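Local coordinates for protein enoyl-CoA hydratase (Mycobacterium thermoresistibile, PDB 3T3W) that probably catalyses the hydration of enoyl-CoA thioesters in lipid metabolism, as a zinc-containing hexameric member of the crotonase family, at residues K75-L83 and I129-W137; D158-G166 and I245-H256. All coordinates share one frame; numbering follows the deposited sequence. Where two conformers were deposited one is given.

Interaction 1. Residues K75-L83 and I129-W137; sequences KHFSAGHDL and ISGGLLLCW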
# COMPACT_ATOMS: atom_id res chain seq x y z
N LYS F 75 10.35 -38.74 -12.21
CA LYS F 75 9.54 -38.93 -11.01
C LYS F 75 9.22 -37.62 -10.29
O LYS F 75 8.20 -37.54 -9.59
CB LYS F 75 10.30 -39.80 -9.99
N HIS F 76 10.09 -36.63 -10.44
CA HIS F 76 10.06 -35.41 -9.63
C HIS F 76 10.10 -34.17 -10.48
O HIS F 76 10.95 -34.02 -11.36
CB HIS F 76 11.26 -35.39 -8.67
CG HIS F 76 11.28 -36.56 -7.72
ND1 HIS F 76 10.29 -36.80 -6.84
CD2 HIS F 76 12.21 -37.61 -7.57
CE1 HIS F 76 10.56 -37.94 -6.15
NE2 HIS F 76 11.74 -38.44 -6.59
N PHE F 77 9.22 -33.22 -10.16
CA PHE F 77 9.17 -31.95 -10.83
C PHE F 77 10.51 -31.18 -10.74
O PHE F 77 11.08 -30.82 -11.76
CB PHE F 77 8.03 -31.10 -10.26
CG PHE F 77 7.89 -29.74 -10.92
CD1 PHE F 77 7.29 -29.62 -12.18
CD2 PHE F 77 8.32 -28.59 -10.29
CE1 PHE F 77 7.13 -28.38 -12.78
CE2 PHE F 77 8.12 -27.34 -10.87
CZ PHE F 77 7.57 -27.24 -12.13
N SER F 78 10.98 -30.91 -9.53
CA SER F 78 12.31 -30.31 -9.32
C SER F 78 12.76 -30.37 -7.88
O SER F 78 12.06 -29.92 -6.96
CB SER F 78 12.36 -28.86 -9.78
OG SER F 78 13.70 -28.33 -9.59
N ALA F 79 13.97 -30.88 -7.69
CA ALA F 79 14.63 -30.93 -6.39
C ALA F 79 15.17 -29.56 -5.96
O ALA F 79 15.65 -29.43 -4.83
CB ALA F 79 15.78 -31.96 -6.42
N GLY F 80 15.07 -28.56 -6.84
CA GLY F 80 15.51 -27.18 -6.53
C GLY F 80 16.82 -26.79 -7.18
O GLY F 80 17.22 -27.34 -8.21
N HIS F 81 17.52 -25.84 -6.56
CA HIS F 81 18.74 -25.30 -7.14
C HIS F 81 19.89 -26.26 -6.94
O HIS F 81 20.03 -26.86 -5.87
CB HIS F 81 19.08 -23.97 -6.50
CG HIS F 81 18.03 -22.90 -6.73
ND1 HIS F 81 17.76 -21.92 -5.81
CD2 HIS F 81 17.17 -22.70 -7.79
CE1 HIS F 81 16.77 -21.13 -6.31
NE2 HIS F 81 16.39 -21.62 -7.51
N ASP F 82 20.72 -26.40 -7.95
CA ASP F 82 21.82 -27.39 -7.97
C ASP F 82 22.93 -26.81 -7.10
O ASP F 82 23.39 -25.71 -7.34
CB ASP F 82 22.23 -27.61 -9.44
CG ASP F 82 23.27 -28.69 -9.65
OD1 ASP F 82 23.95 -29.12 -8.70
OD2 ASP F 82 23.43 -29.09 -10.82
N LEU F 83 23.28 -27.52 -6.02
CA LEU F 83 24.33 -27.08 -5.08
C LEU F 83 25.73 -27.15 -5.71
O LEU F 83 26.54 -26.25 -5.54
CB LEU F 83 24.30 -27.96 -3.82
N ILE F 129 10.72 -29.01 -4.46
CA ILE F 129 11.46 -28.55 -3.26
C ILE F 129 12.13 -27.21 -3.52
O ILE F 129 12.89 -27.06 -4.47
CB ILE F 129 12.58 -29.55 -2.89
CG1 ILE F 129 11.98 -30.95 -2.62
CG2 ILE F 129 13.33 -29.09 -1.63
CD1 ILE F 129 13.03 -32.06 -2.53
N SER F 130 11.90 -26.27 -2.62
CA SER F 130 12.61 -25.00 -2.56
C SER F 130 12.67 -24.26 -3.91
O SER F 130 11.66 -23.74 -4.37
CB SER F 130 13.97 -25.24 -1.93
OG SER F 130 13.90 -25.51 -0.53
N GLY F 131 13.82 -24.24 -4.56
CA GLY F 131 13.89 -23.60 -5.90
C GLY F 131 12.89 -24.14 -6.92
O GLY F 131 12.58 -23.46 -7.89
N GLY F 132 12.42 -25.37 -6.79
CA GLY F 132 11.31 -25.87 -7.62
C GLY F 132 10.08 -24.92 -7.65
O GLY F 132 9.39 -24.76 -8.68
N LEU F 133 9.83 -24.29 -6.51
CA LEU F 133 8.71 -23.36 -6.37
C LEU F 133 8.88 -22.14 -7.26
O LEU F 133 7.89 -21.50 -7.66
CB LEU F 133 8.56 -22.95 -4.91
CG LEU F 133 8.25 -24.13 -3.96
CD1 LEU F 133 8.54 -23.74 -2.53
CD2 LEU F 133 6.78 -24.56 -4.14
N LEU F 134 10.12 -21.77 -7.55
CA LEU F 134 10.39 -20.64 -8.46
C LEU F 134 10.05 -20.96 -9.90
O LEU F 134 9.93 -20.05 -10.71
CB LEU F 134 11.85 -20.18 -8.35
CG LEU F 134 12.12 -19.12 -7.31
CD1 LEU F 134 11.85 -19.67 -5.91
CD2 LEU F 134 13.52 -18.56 -7.40
N LEU F 135 9.83 -22.24 -10.22
CA LEU F 135 9.43 -22.62 -11.57
C LEU F 135 7.91 -22.68 -11.70
O LEU F 135 7.40 -22.29 -12.74
CB LEU F 135 10.04 -23.94 -11.98
CG LEU F 135 11.58 -24.07 -11.78
CD1 LEU F 135 12.09 -25.39 -12.41
CD2 LEU F 135 12.33 -22.85 -12.37
N CYS F 136 7.19 -23.20 -10.70
CA CYS F 136 5.75 -23.35 -10.81
C CYS F 136 4.98 -22.12 -10.33
O CYS F 136 3.95 -21.78 -10.93
CB CYS F 136 5.25 -24.64 -10.11
SG CYS F 136 5.58 -24.76 -8.36
N TRP F 137 5.42 -21.44 -9.27
CA TRP F 137 4.66 -20.26 -8.81
C TRP F 137 4.44 -19.19 -9.85
O TRP F 137 3.35 -18.60 -9.88
CB TRP F 137 5.27 -19.64 -7.55
CG TRP F 137 4.98 -20.34 -6.26
CD1 TRP F 137 3.91 -21.13 -5.93
CD2 TRP F 137 5.76 -20.21 -5.04
NE1 TRP F 137 3.97 -21.55 -4.62
CE2 TRP F 137 5.07 -21.01 -4.02
CE3 TRP F 137 6.93 -19.55 -4.70
CZ2 TRP F 137 5.54 -21.11 -2.73
CZ3 TRP F 137 7.40 -19.68 -3.40
CH2 TRP F 137 6.71 -20.41 -2.44
O HOH W 1 16.53 -25.02 -4.06

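Interaction 2. Residues D158-G166 and I245-H256; sequences DIGGVEYHG and IQSVFDIHQTGH. Unlike the reference sequence in segment 158-166: D158 (reference Gly). With ZN (zinc ion), chain T.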
# COMPACT_ATOMS: atom_id res chain seq x y z
N ASP F 158 20.26 -22.00 6.89
CA ASP F 158 20.37 -20.65 7.44
C ASP F 158 19.73 -19.54 6.64
O ASP F 158 20.07 -18.38 6.81
CB ASP F 158 21.80 -20.28 7.87
CG ASP F 158 21.94 -20.26 9.39
OD1 ASP F 158 21.48 -19.29 10.09
OD2 ASP F 158 22.43 -21.27 9.86
N ILE F 159 18.75 -19.89 5.81
CA ILE F 159 18.12 -18.92 4.96
C ILE F 159 16.62 -18.87 5.20
O ILE F 159 15.99 -19.91 5.39
CB ILE F 159 18.32 -19.34 3.47
CG1 ILE F 159 19.78 -19.62 3.16
CG2 ILE F 159 17.78 -18.26 2.55
CD1 ILE F 159 20.67 -18.43 3.36
N GLY F 160 16.03 -17.67 5.21
CA GLY F 160 14.63 -17.52 5.52
C GLY F 160 13.66 -17.74 4.35
O GLY F 160 12.96 -16.79 3.95
N GLY F 161 13.67 -18.93 3.76
CA GLY F 161 12.83 -19.21 2.60
C GLY F 161 13.59 -18.86 1.32
O GLY F 161 14.56 -18.07 1.34
N VAL F 162 13.12 -19.39 0.20
CA VAL F 162 13.77 -19.12 -1.11
C VAL F 162 13.60 -17.66 -1.55
O VAL F 162 12.88 -16.84 -0.91
CB VAL F 162 13.27 -20.08 -2.20
CG1 VAL F 162 13.70 -21.54 -1.85
CG2 VAL F 162 11.74 -19.98 -2.34
N GLU F 163 14.26 -17.35 -2.67
CA GLU F 163 14.50 -15.97 -3.09
C GLU F 163 13.25 -15.22 -3.53
O GLU F 163 13.23 -13.98 -3.49
CB GLU F 163 15.47 -16.00 -4.29
CG GLU F 163 16.90 -16.41 -3.94
CD GLU F 163 17.19 -17.93 -3.85
OE1 GLU F 163 16.25 -18.75 -3.92
OE2 GLU F 163 18.38 -18.26 -3.63
N TYR F 164 12.24 -15.95 -3.98
CA TYR F 164 11.00 -15.41 -4.53
C TYR F 164 9.92 -15.86 -3.55
O TYR F 164 9.52 -17.05 -3.52
CB TYR F 164 10.76 -16.01 -5.91
CG TYR F 164 9.53 -15.59 -6.70
CD1 TYR F 164 9.62 -14.64 -7.70
CD2 TYR F 164 8.31 -16.23 -6.55
CE1 TYR F 164 8.51 -14.27 -8.48
CE2 TYR F 164 7.21 -15.92 -7.35
CZ TYR F 164 7.32 -14.93 -8.33
OH TYR F 164 6.26 -14.60 -9.16
N HIS F 165 9.51 -14.94 -2.70
CA HIS F 165 8.64 -15.26 -1.58
C HIS F 165 7.17 -15.29 -2.02
O HIS F 165 6.39 -14.39 -1.73
CB HIS F 165 8.85 -14.32 -0.39
CG HIS F 165 8.12 -14.76 0.86
ND1 HIS F 165 8.68 -15.63 1.75
CD2 HIS F 165 6.81 -14.57 1.27
CE1 HIS F 165 7.77 -15.90 2.71
NE2 HIS F 165 6.63 -15.26 2.41
N GLY F 166 6.79 -16.39 -2.65
CA GLY F 166 5.39 -16.67 -2.96
C GLY F 166 4.63 -17.22 -1.75
O GLY F 166 3.41 -17.25 -1.75
N ILE F 245 7.82 -8.99 -2.84
CA ILE F 245 8.83 -9.89 -3.42
C ILE F 245 10.24 -9.26 -3.37
O ILE F 245 11.21 -9.88 -2.98
CB ILE F 245 8.47 -10.23 -4.89
CG1 ILE F 245 7.26 -11.19 -4.93
CG2 ILE F 245 9.68 -10.85 -5.59
CD1 ILE F 245 7.58 -12.61 -4.49
N GLN F 246 10.32 -7.98 -3.72
CA GLN F 246 11.58 -7.27 -3.63
C GLN F 246 12.09 -7.18 -2.17
O GLN F 246 13.31 -7.38 -1.90
CB GLN F 246 11.47 -5.89 -4.29
CG GLN F 246 11.19 -5.90 -5.80
CD GLN F 246 12.24 -6.60 -6.62
OE1 GLN F 246 13.43 -6.63 -6.25
NE2 GLN F 246 11.83 -7.15 -7.77
N SER F 247 11.17 -6.91 -1.24
CA SER F 247 11.53 -6.83 0.16
C SER F 247 12.12 -8.13 0.67
O SER F 247 13.18 -8.13 1.36
CB SER F 247 10.32 -6.41 1.00
OG SER F 247 10.71 -5.94 2.26
N VAL F 248 11.46 -9.25 0.37
CA VAL F 248 11.90 -10.52 0.91
C VAL F 248 13.20 -10.97 0.26
O VAL F 248 14.02 -11.63 0.90
CB VAL F 248 10.78 -11.60 0.86
CG1 VAL F 248 11.31 -12.89 1.48
CG2 VAL F 248 9.55 -11.10 1.65
N PHE F 249 13.46 -10.56 -0.96
CA PHE F 249 14.74 -10.88 -1.59
C PHE F 249 15.90 -10.37 -0.73
O PHE F 249 16.84 -11.11 -0.46
CB PHE F 249 14.83 -10.34 -3.03
CG PHE F 249 16.10 -10.71 -3.71
CD1 PHE F 249 16.30 -11.99 -4.16
CD2 PHE F 249 17.12 -9.80 -3.84
CE1 PHE F 249 17.46 -12.35 -4.81
CE2 PHE F 249 18.33 -10.16 -4.49
CZ PHE F 249 18.47 -11.45 -4.98
N ASP F 250 15.81 -9.15 -0.23
CA ASP F 250 16.83 -8.65 0.67
C ASP F 250 16.89 -9.43 2.00
O ASP F 250 18.00 -9.69 2.51
CB ASP F 250 16.70 -7.15 0.93
CG ASP F 250 16.89 -6.35 -0.35
OD1 ASP F 250 18.02 -6.48 -0.93
OD2 ASP F 250 15.92 -5.66 -0.81
N ILE F 251 15.74 -9.80 2.55
CA ILE F 251 15.73 -10.66 3.76
C ILE F 251 16.50 -11.99 3.49
O ILE F 251 17.33 -12.43 4.29
CB ILE F 251 14.28 -10.90 4.23
CG1 ILE F 251 13.65 -9.58 4.70
CG2 ILE F 251 14.20 -12.02 5.30
CD1 ILE F 251 12.13 -9.58 4.89
N HIS F 252 16.20 -12.61 2.36
CA HIS F 252 16.89 -13.82 1.91
C HIS F 252 18.39 -13.59 1.85
O HIS F 252 19.18 -14.40 2.36
CB HIS F 252 16.29 -14.25 0.60
CG HIS F 252 16.98 -15.45 -0.01
ND1 HIS F 252 16.45 -16.70 0.06
CD2 HIS F 252 18.17 -15.56 -0.73
CE1 HIS F 252 17.29 -17.57 -0.56
NE2 HIS F 252 18.35 -16.88 -1.03
N GLN F 253 18.80 -12.47 1.28
CA GLN F 253 20.21 -12.15 1.17
C GLN F 253 20.90 -11.92 2.53
O GLN F 253 22.10 -12.19 2.67
CB GLN F 253 20.41 -10.98 0.20
CG GLN F 253 20.04 -11.30 -1.24
CD GLN F 253 20.84 -12.42 -1.86
OE1 GLN F 253 22.01 -12.59 -1.54
NE2 GLN F 253 20.21 -13.23 -2.69
N THR F 254 20.18 -11.42 3.53
CA THR F 254 20.80 -11.33 4.87
C THR F 254 21.13 -12.74 5.40
O THR F 254 22.02 -12.89 6.26
CB THR F 254 19.95 -10.57 5.93
OG1 THR F 254 18.75 -11.33 6.26
CG2 THR F 254 19.62 -9.16 5.44
N GLY F 255 20.41 -13.75 4.92
CA GLY F 255 20.72 -15.15 5.29
C GLY F 255 22.04 -15.57 4.75
O GLY F 255 22.92 -16.14 5.46
N HIS F 256 22.23 -15.27 3.48
CA HIS F 256 23.52 -15.53 2.86
C HIS F 256 24.63 -14.77 3.54
O HIS F 256 25.72 -15.33 3.76
CB HIS F 256 23.56 -15.18 1.38
CG HIS F 256 22.77 -16.11 0.51
ND1 HIS F 256 23.04 -17.46 0.48
CD2 HIS F 256 21.72 -15.90 -0.35
CE1 HIS F 256 22.20 -18.04 -0.39
NE2 HIS F 256 21.40 -17.11 -0.91
ZN ZN T . 19.86 -17.57 -2.27
O HOH W 2 17.39 -15.14 5.35
O HOH W 3 11.06 -12.60 -2.58
O HOH W 4 19.72 -19.57 -1.60

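Interaction 1. Residues K75-L83 and I129-W137
The H81 imidazole lies with one face on G131, whose CA sits 3.8 Å from the ring centroid and 19° off the normal, a CH-pi contact. L134 CD2 meets the same ring at its edge, 4.2 Å from H81 NE2, and Y106 of helix 95-115 stacks on it. The F77 ring receives G132 O in plane at its edge, 3.6 Å from CE2. L135 CB and C136 CB approach the CE2–CZ side obliquely, and C136 SG makes an oblique sulfur-aromatic contact. With CG anti to the backbone N (chi1 -179°), the F77 ring reaches to the helical turn 133-136. Between the rings the backbones meet: I129 N donates to S78 O at 3.0 Å, a nearly straight bond of 169°. Farther along, H81 N donates to a water at 2.8 Å. G131 N donates to the same water at 2.9 Å. In crotonases two N-H groups at these places form the oxyanion hole, consistent with that role here, and the water probably occupies the site of a thioester oxygen. S78 OG closes an ST turn by accepting from G80 N at 3.1 Å, and also hydrogen-bonds N42 O. G80 CA lies against I129 O.

Interaction 2. Residues D158-G166 and I245-H256
D158 O rests against the CA of G255, where the helix has no side chain and the loop can come close. I159 then splits its two arms between zinc-binding histidines: CG2 covers one face of the H252 ring, while CD1 lies over a face of H256, 4.1 Å from the centroid. G160 centres an inverse gamma turn, and a water links its N to I251 O. The next carbonyl, G161 O, accepts a hydrogen bond from H252 ND1, 2.7 Å, in the ring plane. This bond fixes the ring's rotation and leaves NE2 to the metal; it may also make the imidazole a stronger ligand. E163 carries CG over the H252 face opposite I159, with CG beside the backbone N (chi1 -70°), 3.5 Å from the centroid; the bend at chi2 (83°) then turns the carboxylate so that OE2 binds the zinc at 2.1 Å. H252 NE2 and H256 NE2, one helical turn apart, bind at the same distance; a water and E102 of helix 95-115 complete the site. Helix 241-263 is the C-terminal helix of the crotonase fold, and its outer side packs on neighbouring subunits. H256 has a second-shell partner of its own, ND1 bonding to P266 O. Beyond the metal, E163 O points at the edge of the F249 ring. The Y164 ring takes I245 CD1 over the centre of one face, 4.1 Å above it. H165 presses CB on V248 CG1 at 3.4 Å; its NE2 bonds T168 OG1. One water ties E163 O and H165 N to I245 O.

Both contacts are buried, but interaction 1 lies nearer the centre of the chain, whereas interaction 2 lies farther out, where helix 241-263 meets neighbouring subunits. Interaction 1 joins two loop-and-turn segments around a probable oxyanion hole, using glycine backbone, N-H groups and ring packing. Interaction 2 ties a loop to a long helix through a zinc ion, imidazoles and branched aliphatic side chains. The two meet directly: H81 CE1 lies 3.4 Å from E163 OE1, and the nearest atom of the H81 ring is about 6 Å from the zinc, while W137 packs on the backbone at Y164 and G166, and S130 touches V162. Helix 95-115 serves both contacts.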